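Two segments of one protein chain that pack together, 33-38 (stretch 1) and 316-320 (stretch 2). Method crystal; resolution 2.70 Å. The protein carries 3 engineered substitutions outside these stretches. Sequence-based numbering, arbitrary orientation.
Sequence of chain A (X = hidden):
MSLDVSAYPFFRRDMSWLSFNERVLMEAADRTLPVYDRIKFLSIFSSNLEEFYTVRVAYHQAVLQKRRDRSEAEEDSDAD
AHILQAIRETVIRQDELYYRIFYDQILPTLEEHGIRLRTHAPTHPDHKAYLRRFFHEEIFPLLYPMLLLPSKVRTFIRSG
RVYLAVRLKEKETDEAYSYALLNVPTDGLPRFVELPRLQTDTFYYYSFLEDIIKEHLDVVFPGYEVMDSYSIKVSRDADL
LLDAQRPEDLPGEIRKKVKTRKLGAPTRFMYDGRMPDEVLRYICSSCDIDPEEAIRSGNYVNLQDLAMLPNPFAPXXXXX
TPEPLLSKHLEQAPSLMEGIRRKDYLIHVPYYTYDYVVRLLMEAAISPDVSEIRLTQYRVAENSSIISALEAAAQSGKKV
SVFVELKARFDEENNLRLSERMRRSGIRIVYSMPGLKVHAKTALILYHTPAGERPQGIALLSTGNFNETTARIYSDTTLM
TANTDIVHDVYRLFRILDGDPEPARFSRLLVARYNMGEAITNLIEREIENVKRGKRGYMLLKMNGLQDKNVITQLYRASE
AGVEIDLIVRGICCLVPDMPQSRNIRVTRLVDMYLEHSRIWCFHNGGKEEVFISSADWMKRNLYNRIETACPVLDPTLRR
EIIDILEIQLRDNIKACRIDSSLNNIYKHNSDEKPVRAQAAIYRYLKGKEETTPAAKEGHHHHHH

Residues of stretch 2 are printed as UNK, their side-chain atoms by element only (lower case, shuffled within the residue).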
ATOM      1  N   LEU A  33     -20.806  14.716  21.244  1.00 58.28           N
ATOM      2  CA  LEU A  33     -20.412  13.902  20.101  1.00 49.47           C
ATOM      3  C   LEU A  33     -20.123  12.473  20.523  1.00 57.58           C
ATOM      4  O   LEU A  33     -19.569  12.246  21.602  1.00 52.72           O
ATOM      5  CB  LEU A  33     -19.168  14.494  19.444  1.00 46.77           C
ATOM      6  CG  LEU A  33     -19.310  15.911  18.899  1.00 52.57           C
ATOM      7  CD1 LEU A  33     -18.041  16.272  18.203  1.00 17.84           C
ATOM      8  CD2 LEU A  33     -20.503  16.046  17.940  1.00 43.21           C
ATOM      9  N   PRO A  34     -20.513  11.499  19.679  1.00 55.50           N
ATOM     10  CA  PRO A  34     -20.207  10.083  19.862  1.00 52.32           C
ATOM     11  C   PRO A  34     -18.724   9.908  20.069  1.00 47.10           C
ATOM     12  O   PRO A  34     -17.956  10.511  19.318  1.00 55.57           O
ATOM     13  CB  PRO A  34     -20.628   9.476  18.529  1.00 44.21           C
ATOM     14  CG  PRO A  34     -21.722  10.339  18.080  1.00 42.06           C
ATOM     15  CD  PRO A  34     -21.337  11.718  18.478  1.00 35.34           C
ATOM     16  N   VAL A  35     -18.323   9.109  21.069  1.00 44.88           N
ATOM     17  CA  VAL A  35     -16.901   9.070  21.501  1.00 51.53           C
ATOM     18  C   VAL A  35     -15.899   8.943  20.382  1.00 59.53           C
ATOM     19  O   VAL A  35     -14.903   9.664  20.370  1.00 57.22           O
ATOM     20  CB  VAL A  35     -16.517   7.922  22.470  1.00 54.41           C
ATOM     21  CG1 VAL A  35     -16.269   8.452  23.846  1.00 43.68           C
ATOM     22  CG2 VAL A  35     -17.489   6.723  22.415  1.00 52.32           C
ATOM     23  N   TYR A  36     -16.148   8.017  19.455  1.00 44.86           N
ATOM     24  CA  TYR A  36     -15.163   7.759  18.431  1.00 44.79           C
ATOM     25  C   TYR A  36     -14.943   8.957  17.519  1.00 49.32           C
ATOM     26  O   TYR A  36     -13.848   9.147  17.000  1.00 54.85           O
ATOM     27  CB  TYR A  36     -15.423   6.432  17.707  1.00 31.37           C
ATOM     28  CG  TYR A  36     -14.902   5.273  18.536  1.00 50.51           C
ATOM     29  CD1 TYR A  36     -15.705   4.643  19.491  1.00 35.58           C
ATOM     30  CD2 TYR A  36     -13.584   4.843  18.402  1.00 34.44           C
ATOM     31  CE1 TYR A  36     -15.208   3.604  20.268  1.00 40.54           C
ATOM     32  CE2 TYR A  36     -13.086   3.806  19.163  1.00 49.49           C
ATOM     33  CZ  TYR A  36     -13.894   3.200  20.095  1.00 53.55           C
ATOM     34  OH  TYR A  36     -13.371   2.186  20.845  1.00 57.14           O
ATOM     35  N   ASP A  37     -15.963   9.808  17.397  1.00 47.28           N
ATOM     36  CA  ASP A  37     -15.807  11.086  16.701  1.00 54.66           C
ATOM     37  C   ASP A  37     -14.754  11.936  17.379  1.00 45.95           C
ATOM     38  O   ASP A  37     -13.904  12.516  16.711  1.00 49.37           O
ATOM     39  CB  ASP A  37     -17.121  11.869  16.649  1.00 37.73           C
ATOM     40  CG  ASP A  37     -18.191  11.159  15.854  1.00 64.70           C
ATOM     41  OD1 ASP A  37     -17.927  10.073  15.275  1.00 68.54           O
ATOM     42  OD2 ASP A  37     -19.308  11.703  15.814  1.00 73.23           O
ATOM     43  N   ARG A  38     -14.817  11.994  18.706  1.00 30.26           N
ATOM     44  CA  ARG A  38     -13.883  12.786  19.483  1.00 45.52           C
ATOM     45  C   ARG A  38     -12.480  12.195  19.438  1.00 51.17           C
ATOM     46  O   ARG A  38     -11.501  12.919  19.235  1.00 66.40           O
ATOM     47  CB  ARG A  38     -14.371  12.907  20.919  1.00 55.83           C
ATOM     48  CG  ARG A  38     -15.741  13.537  21.019  1.00 47.76           C
ATOM     49  CD  ARG A  38     -16.122  13.698  22.455  1.00 56.77           C
ATOM     50  NE  ARG A  38     -17.138  12.747  22.872  1.00 54.37           N
ATOM     51  CZ  ARG A  38     -17.446  12.497  24.139  1.00 53.33           C
ATOM     52  NH1 ARG A  38     -16.802  13.112  25.122  1.00 61.79           N
ATOM     53  NH2 ARG A  38     -18.382  11.609  24.426  1.00 63.12           N
ATOM     54  N   UNK A 316     -22.123   1.744  15.986  1.00 45.46           N
ATOM     55  CA  UNK A 316     -22.535   2.505  17.149  1.00 57.33           C
ATOM     56  C   UNK A 316     -21.316   3.259  17.665  1.00 49.19           C
ATOM     57  O   UNK A 316     -20.204   3.027  17.195  1.00 48.31           O
ATOM     58  c   UNK A 316     -23.868  -0.060  21.282  1.00108.74           C
ATOM     59  c   UNK A 316     -25.173   0.774  19.347  1.00 53.23           C
ATOM     60  c   UNK A 316     -23.078   1.540  18.206  1.00 49.73           C
ATOM     61  c   UNK A 316     -24.380   1.976  18.841  1.00 79.49           C
ATOM     62  n   UNK A 316     -24.149   1.031  21.992  1.00106.33           N
ATOM     63  n   UNK A 316     -24.332  -0.200  20.040  1.00 96.60           N
ATOM     64  n   UNK A 316     -23.108  -1.011  21.815  1.00 87.50           N
ATOM     65  N   UNK A 317     -21.531   4.171  18.610  1.00 47.95           N
ATOM     66  CA  UNK A 317     -20.467   5.060  19.144  1.00 36.17           C
ATOM     67  C   UNK A 317     -19.768   6.008  18.121  1.00 35.79           C
ATOM     68  O   UNK A 317     -18.687   6.535  18.399  1.00 51.41           O
ATOM     69  c   UNK A 317     -20.955   3.886  21.885  1.00 23.69           C
ATOM     70  c   UNK A 317     -19.426   4.254  19.962  1.00 38.16           C
ATOM     71  c   UNK A 317     -18.778   2.613  21.867  1.00 29.12           C
ATOM     72  c   UNK A 317     -19.918   3.240  21.004  1.00 53.12           C
ATOM     73  N   UNK A 318     -20.399   6.242  16.967  1.00 45.69           N
ATOM     74  CA  UNK A 318     -19.818   7.050  15.876  1.00 50.06           C
ATOM     75  C   UNK A 318     -20.892   7.566  14.907  1.00 50.04           C
ATOM     76  O   UNK A 318     -21.754   6.805  14.483  1.00 61.88           O
ATOM     77  o   UNK A 318     -17.136   4.147  14.194  1.00 52.67           O
ATOM     78  c   UNK A 318     -18.789   6.227  15.104  1.00 45.43           C
ATOM     79  c   UNK A 318     -18.315   4.121  13.757  1.00 64.06           C
ATOM     80  o   UNK A 318     -18.681   3.409  12.794  1.00 78.72           O
ATOM     81  c   UNK A 318     -19.364   4.978  14.432  1.00 57.32           C
ATOM     82  N   UNK A 319     -20.843   8.846  14.548  1.00 47.11           N
ATOM     83  CA  UNK A 319     -21.879   9.411  13.678  1.00 54.81           C
ATOM     84  C   UNK A 319     -21.893   8.696  12.354  1.00 44.34           C
ATOM     85  O   UNK A 319     -20.864   8.568  11.698  1.00 43.34           O
ATOM     86  c   UNK A 319     -22.191  11.734  14.617  1.00 52.84           C
ATOM     87  c   UNK A 319     -21.706  10.915  13.408  1.00 30.49           C
ATOM     88  o   UNK A 319     -20.324  11.178  13.182  1.00 77.33           O
ATOM     89  N   UNK A 320     -23.070   8.209  11.983  1.00 50.46           N
ATOM     90  CA  UNK A 320     -23.248   7.551  10.702  1.00 45.88           C
ATOM     91  C   UNK A 320     -23.396   8.595   9.611  1.00 47.35           C
ATOM     92  O   UNK A 320     -24.331   9.394   9.632  1.00 68.14           O
ATOM     93  c   UNK A 320     -25.254   6.326   9.483  1.00 62.70           C
ATOM     94  c   UNK A 320     -24.535   5.318   8.596  1.00 60.19           C
ATOM     95  c   UNK A 320     -24.466   6.631  10.755  1.00 57.12           C
ATOM     96  c   UNK A 320     -26.621   5.828   9.874  1.00 39.96           C
TER

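Position 316 carries seven side-chain atoms beyond the backbone: a run of three carbons, a nitrogen, then a carbon bearing two more nitrogens. That terminal guanidinium makes it arginine. Its CA-to-CB bond points away from stretch 1 and its side chain stays out of reach of stretch 1, so Arg-316 leads into the contact without joining it.

Position 317 has four carbons, forked at the second, and no polar atom. Its CB lies 4.0 Å from CG2 of Val-35 and 3.8 Å from CD1 of Tyr-36. A fork at the second carbon rather than the first identifies leucine. Leu-317 has the largest covered area of either stretch, and its backbone takes part as well: its O accepts a hydrogen bond from N of Tyr-36 at 3.1 Å. That amide lies in the first turn of a helix, where no earlier helical carbonyl is available to it, so a carbonyl far away in sequence can accept its hydrogen bond. Phi and psi of 60° and 19° give Leu-317 a left-handed backbone, uncommon for a residue with a side chain.

Position 318 shows three carbons, the third carrying two oxygens. Its CB sits 3.9 Å from OD1 of Asp-37 and 4.3 Å from CB of Tyr-36. Two carbons before the carboxylate carbon make it glutamate. The carboxylate of Glu-318 turns elsewhere in the structure for a hydrogen bond, while its backbone passes close to Pro-34, with N 3.6 Å from CB of the proline.

Position 319 has a first carbon carrying one oxygen and one carbon. The oxygen is 2.9 Å from OD2 of Asp-37, and the methyl carbon is 3.8 Å from CG of Pro-34. This is threonine. Thr-319 OG1 donates to OD2 of Asp-37, and the backbone N donates to OD1 at 3.2 Å, so one carboxylate receives both groups.

Position 320 has four carbons forked at the second, again leucine. The CA-to-CB bond of Leu-320 points away, and its side chain makes no contact with stretch 1.

The contact pairs a helix start with an irregular loop. Pro-34 holds the N-cap position and offers its ring to the loop backbone; Tyr-36 gives its amide to Leu-317, and Asp-37 collects Thr-319 through main chain and hydroxyl. The design lesson is economy: the Leu-317 carbonyl and, two residues on, the Thr-319 amide and hydroxyl meet the helix start through hydrogen bonds, apolar contacts fill in around Leu-317, and the flanking residues stay out.

Stretch 2 316-320: RLETL
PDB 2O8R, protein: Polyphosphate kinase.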